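Local coordinates for Two-component response regulator, LuxR family (Aurantimonas sp., PDB 3CZ5), which probably acts as a two-component response regulator that binds DNA, represented here by its receiver domain, the part expected to take up the phosphoryl group, at residues L10-H14 against L59-G63; R18-R22 against A35-D39. All coordinates share one frame; numbering follows the deposited sequence.

Interaction 1: L10-H14 against L59-G63; sequences LVDDH and LTLPG. With PO4 (phosphate ion), chain E; PO4 (phosphate ion), chain F.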
# COMPACT_ATOMS: atom_id res chain seq x y z
N LEU A 10 8.39 2.67 -0.93
CA LEU A 10 8.07 1.29 -1.17
C LEU A 10 8.67 0.44 -0.10
O LEU A 10 9.87 0.52 0.18
CB LEU A 10 8.71 0.76 -2.46
CG LEU A 10 7.87 0.63 -3.70
CD1 LEU A 10 7.36 2.02 -3.80
CD2 LEU A 10 8.76 0.32 -4.83
N VAL A 11 7.86 -0.45 0.44
CA VAL A 11 8.33 -1.30 1.49
C VAL A 11 7.97 -2.65 0.98
O VAL A 11 6.81 -2.93 0.87
CB VAL A 11 7.51 -0.99 2.75
CG1 VAL A 11 7.83 -1.91 3.89
CG2 VAL A 11 7.68 0.47 3.14
N ASP A 12 8.96 -3.43 0.63
CA ASP A 12 8.86 -4.77 0.11
C ASP A 12 10.21 -5.44 0.47
O ASP A 12 11.25 -4.81 0.40
CB ASP A 12 8.80 -4.65 -1.37
CG ASP A 12 8.30 -5.86 -2.02
OD1 ASP A 12 8.21 -6.89 -1.34
OD2 ASP A 12 7.94 -5.79 -3.22
N ASP A 13 10.21 -6.68 0.89
CA ASP A 13 11.47 -7.40 1.15
C ASP A 13 11.94 -8.13 -0.10
O ASP A 13 12.81 -8.93 -0.03
CB ASP A 13 11.24 -8.44 2.26
CG ASP A 13 9.92 -9.22 2.07
OD1 ASP A 13 8.82 -8.63 1.84
OD2 ASP A 13 9.99 -10.47 2.13
N HIS A 14 11.29 -7.89 -1.24
CA HIS A 14 11.66 -8.54 -2.46
C HIS A 14 12.40 -7.54 -3.40
O HIS A 14 11.87 -6.90 -4.34
CB HIS A 14 10.40 -9.21 -3.07
CG HIS A 14 10.02 -10.48 -2.36
ND1 HIS A 14 10.49 -11.73 -2.73
CD2 HIS A 14 9.14 -10.70 -1.35
CE1 HIS A 14 9.93 -12.64 -1.97
NE2 HIS A 14 9.11 -12.05 -1.13
N LEU A 59 1.86 -6.98 2.52
CA LEU A 59 1.16 -7.37 3.70
C LEU A 59 2.12 -8.23 4.51
O LEU A 59 2.05 -8.32 5.75
CB LEU A 59 -0.02 -8.20 3.29
CG LEU A 59 -0.86 -8.72 4.44
CD1 LEU A 59 -1.72 -7.60 5.04
CD2 LEU A 59 -1.74 -9.83 3.84
N THR A 60 3.05 -8.84 3.80
CA THR A 60 3.89 -9.83 4.38
C THR A 60 5.29 -9.30 4.39
O THR A 60 5.84 -8.96 3.31
CB THR A 60 3.82 -11.13 3.61
OG1 THR A 60 2.46 -11.51 3.49
CG2 THR A 60 4.51 -12.21 4.40
N LEU A 61 5.89 -9.26 5.59
CA LEU A 61 7.19 -8.66 5.74
C LEU A 61 8.05 -9.47 6.69
O LEU A 61 7.54 -10.09 7.63
CB LEU A 61 7.00 -7.24 6.27
CG LEU A 61 6.47 -6.16 5.32
CD1 LEU A 61 6.38 -4.85 6.07
CD2 LEU A 61 7.51 -6.11 4.25
N PRO A 62 9.37 -9.50 6.44
CA PRO A 62 10.20 -10.21 7.41
C PRO A 62 10.08 -9.36 8.71
O PRO A 62 10.50 -8.15 8.73
CB PRO A 62 11.59 -10.23 6.77
CG PRO A 62 11.62 -9.00 5.90
CD PRO A 62 10.15 -8.61 5.55
N GLY A 63 9.49 -9.96 9.75
CA GLY A 63 9.12 -9.24 10.96
C GLY A 63 7.62 -9.00 10.95
O GLY A 63 6.85 -9.75 10.36
P PO4 E . 3.20 -9.90 -0.08
O1 PO4 E . 2.74 -11.30 -0.27
O2 PO4 E . 3.52 -9.11 -1.33
O3 PO4 E . 2.23 -9.14 0.77
O4 PO4 E . 4.39 -10.27 0.77
P PO4 F . 13.53 -11.24 -5.44
O1 PO4 F . 13.17 -12.59 -4.90
O2 PO4 F . 12.87 -10.89 -6.73
O3 PO4 F . 12.72 -10.50 -4.39
O4 PO4 F . 15.02 -11.07 -5.38
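The acidic pocket of the receiver domain is bordered here by Asp-13, just past the end of strand 6-11, and by Thr-60 to Pro-62 in the loop after strand 54-57. Asp-13 lies alongside the proline ring. Its CB is 3.5 Å from CD of Pro-62, and the two side chains run past each other in opposite directions. CG of Asp-13 stands between its backbone N and carbonyl carbon (chi1 44°). This sends OD1 toward the loop, where it lies 3.7 Å from CD2 of Leu-61. The other branch of Leu-61 packs deeper, with CD1 3.9 Å from CG1 of Val-11, and these two side chains meet at about a right angle. The contact is therefore apolar inside and acidic at its outer end. With an alanine here in place of Asp-13, the pocket would probably lose one of its acidic groups near Asp-58, and the Pro-62 ring would probably lose the carboxylate that packs beside its CD. Asp-58 is the predicted phosphorylation site and is unmodified. A phosphate ion, probably from the crystallisation liquor, occupies the pocket. Its O3 is gripped twice by the loop backbone, at 2.8 Å from Leu-59 N and 3.2 Å from Thr-60 N. NZ of Lys-108 and OG1 of Thr-86 are also hydrogen-bonded to phosphate. Val-11 pairs through its backbone with Val-56 and Asp-58 of the next strand region, and Asp-12 pairs with Ala-37 on the other flank. His-14 stands at the N-cap position of helix 15-25, while the 59-63 loop leads on to helix 66-76.

Interaction 2: R18-R22 against A35-D39; sequences REGYR and AEAAD
OE1 of Glu-36 is gripped by two nitrogens of Arg-18, forming a salt bridge between strand 31-37 and helix 15-25. NE of Arg-18 is 3.1 Å from OE1 of Glu-36, and NH2 of Arg-18 is 3.3 Å from the same oxygen. Both hydrogen bonds are weak. OE1 sits at the edge of the guanidinium, near its plane. The carboxylate itself is turned well out of that plane, by 64°. Arg-18 reaches the strand because CG is anti to its backbone N (chi1 -163°) and the chain bends at chi3. Glu-36 meets it with a chain extended beyond CG. The third nitrogen, NH1, is hydrogen-bonded to the backbone O of Asp-12, so the guanidinium also ties the helix to the residue just after strand 6-11. Glu-19, on the same helix, brings its carboxylate close to OE2 of Glu-36; the two side chains cross at about a right angle. Glu-19 forms a salt bridge with NE of Arg-22, though the modelled length is too short to be trusted. Arg-22 also passes its CD 3.7 Å from OE2 of Glu-36. Its NE is 4.3 Å from that OE2, beyond a salt bridge. The helix and strand segments run nearly antiparallel, at 151°, with axes 10.8 Å apart, as parts of one beta-alpha-beta unit. CB of Ala-37 points away from the helix and packs on Leu-46 of helix 40-48. Asp-39 N-caps that helix through Glu-42 N. Arg-18 probably offsets the charge of Glu-36. The nearness of the two carboxylates would probably be unfavourable if both are charged, and Arg-22 is likely to ease it.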
# COMPACT_ATOMS: atom_id res chain seq x y z
N ARG A 18 10.86 -5.39 -6.12
CA ARG A 18 10.54 -4.04 -5.61
C ARG A 18 10.90 -3.09 -6.70
O ARG A 18 10.12 -2.18 -7.07
CB ARG A 18 11.37 -3.70 -4.43
CG ARG A 18 10.81 -2.56 -3.67
CD ARG A 18 11.62 -2.44 -2.41
NE ARG A 18 13.04 -2.32 -2.73
CZ ARG A 18 13.97 -2.96 -2.06
NH1 ARG A 18 13.55 -3.78 -1.09
NH2 ARG A 18 15.27 -2.79 -2.33
N GLU A 19 12.09 -3.34 -7.27
CA GLU A 19 12.57 -2.46 -8.35
C GLU A 19 11.64 -2.45 -9.61
O GLU A 19 11.44 -1.39 -10.23
CB GLU A 19 14.01 -2.77 -8.75
CG GLU A 19 14.80 -1.52 -8.94
CD GLU A 19 14.88 -0.73 -7.62
OE1 GLU A 19 14.91 -1.41 -6.53
OE2 GLU A 19 14.92 0.56 -7.69
N GLY A 20 11.11 -3.62 -9.99
CA GLY A 20 10.21 -3.69 -11.06
C GLY A 20 9.02 -2.79 -10.79
O GLY A 20 8.52 -2.10 -11.67
N TYR A 21 8.53 -2.80 -9.57
CA TYR A 21 7.40 -1.95 -9.28
C TYR A 21 7.79 -0.51 -9.20
O TYR A 21 7.00 0.37 -9.56
CB TYR A 21 6.72 -2.35 -8.00
CG TYR A 21 5.95 -3.62 -8.11
CD1 TYR A 21 5.08 -3.76 -9.12
CD2 TYR A 21 6.10 -4.64 -7.19
CE1 TYR A 21 4.36 -4.87 -9.27
CE2 TYR A 21 5.35 -5.80 -7.31
CZ TYR A 21 4.47 -5.89 -8.39
OH TYR A 21 3.68 -7.00 -8.66
N ARG A 22 9.00 -0.22 -8.73
CA ARG A 22 9.39 1.19 -8.83
C ARG A 22 9.28 1.70 -10.27
O ARG A 22 8.73 2.76 -10.58
CB ARG A 22 10.80 1.38 -8.36
CG ARG A 22 11.36 2.72 -8.82
CD ARG A 22 12.75 2.83 -8.23
NE ARG A 22 13.78 2.22 -9.11
CZ ARG A 22 13.93 2.57 -10.38
NH1 ARG A 22 13.16 3.50 -10.89
NH2 ARG A 22 14.87 2.03 -11.12
N ALA A 35 12.04 6.57 -1.26
CA ALA A 35 12.74 5.76 -0.25
C ALA A 35 12.28 4.33 -0.54
O ALA A 35 11.09 4.16 -0.83
CB ALA A 35 12.30 6.13 1.10
N GLU A 36 13.20 3.35 -0.50
CA GLU A 36 12.85 1.94 -0.52
C GLU A 36 13.17 1.20 0.81
O GLU A 36 14.31 1.22 1.32
CB GLU A 36 13.54 1.28 -1.68
CG GLU A 36 12.96 1.64 -2.95
CD GLU A 36 13.59 0.82 -4.01
OE1 GLU A 36 14.64 0.21 -3.68
OE2 GLU A 36 13.08 0.79 -5.16
N ALA A 37 12.18 0.53 1.39
CA ALA A 37 12.38 -0.17 2.69
C ALA A 37 12.17 -1.67 2.56
O ALA A 37 11.48 -2.14 1.68
CB ALA A 37 11.48 0.40 3.78
N ALA A 38 12.78 -2.44 3.45
CA ALA A 38 12.70 -3.90 3.29
C ALA A 38 11.98 -4.57 4.40
O ALA A 38 11.90 -5.78 4.34
CB ALA A 38 14.08 -4.45 3.25
N ASP A 39 11.61 -3.85 5.47
CA ASP A 39 10.76 -4.36 6.55
C ASP A 39 10.13 -3.22 7.28
O ASP A 39 10.36 -2.06 6.97
CB ASP A 39 11.61 -5.07 7.56
CG ASP A 39 12.78 -4.20 8.02
OD1 ASP A 39 12.57 -3.04 8.48
OD2 ASP A 39 13.92 -4.69 7.96

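Interactions 1 and 2 meet around strand 6-11. Segment 10-14 ends that strand, and strand 31-37 of interaction 2 is its neighbour in the sheet. Helix 15-25 follows interaction 1 directly and supplies the arginines and Glu-19 of interaction 2. The two contacts also touch: Leu-10 O lies 2.6 Å from Ala-37 N, a probable hydrogen bond. Interaction 1 is partly buried, and its apolar packing leads out to the acidic pocket of the predicted phosphorylation site. Interaction 2 is a surface contact made mainly of charged side chains, three from the helix and one, Glu-36, from an outermost strand within the chain. One borders the predicted site, while the other joins a helix to the sheet edge.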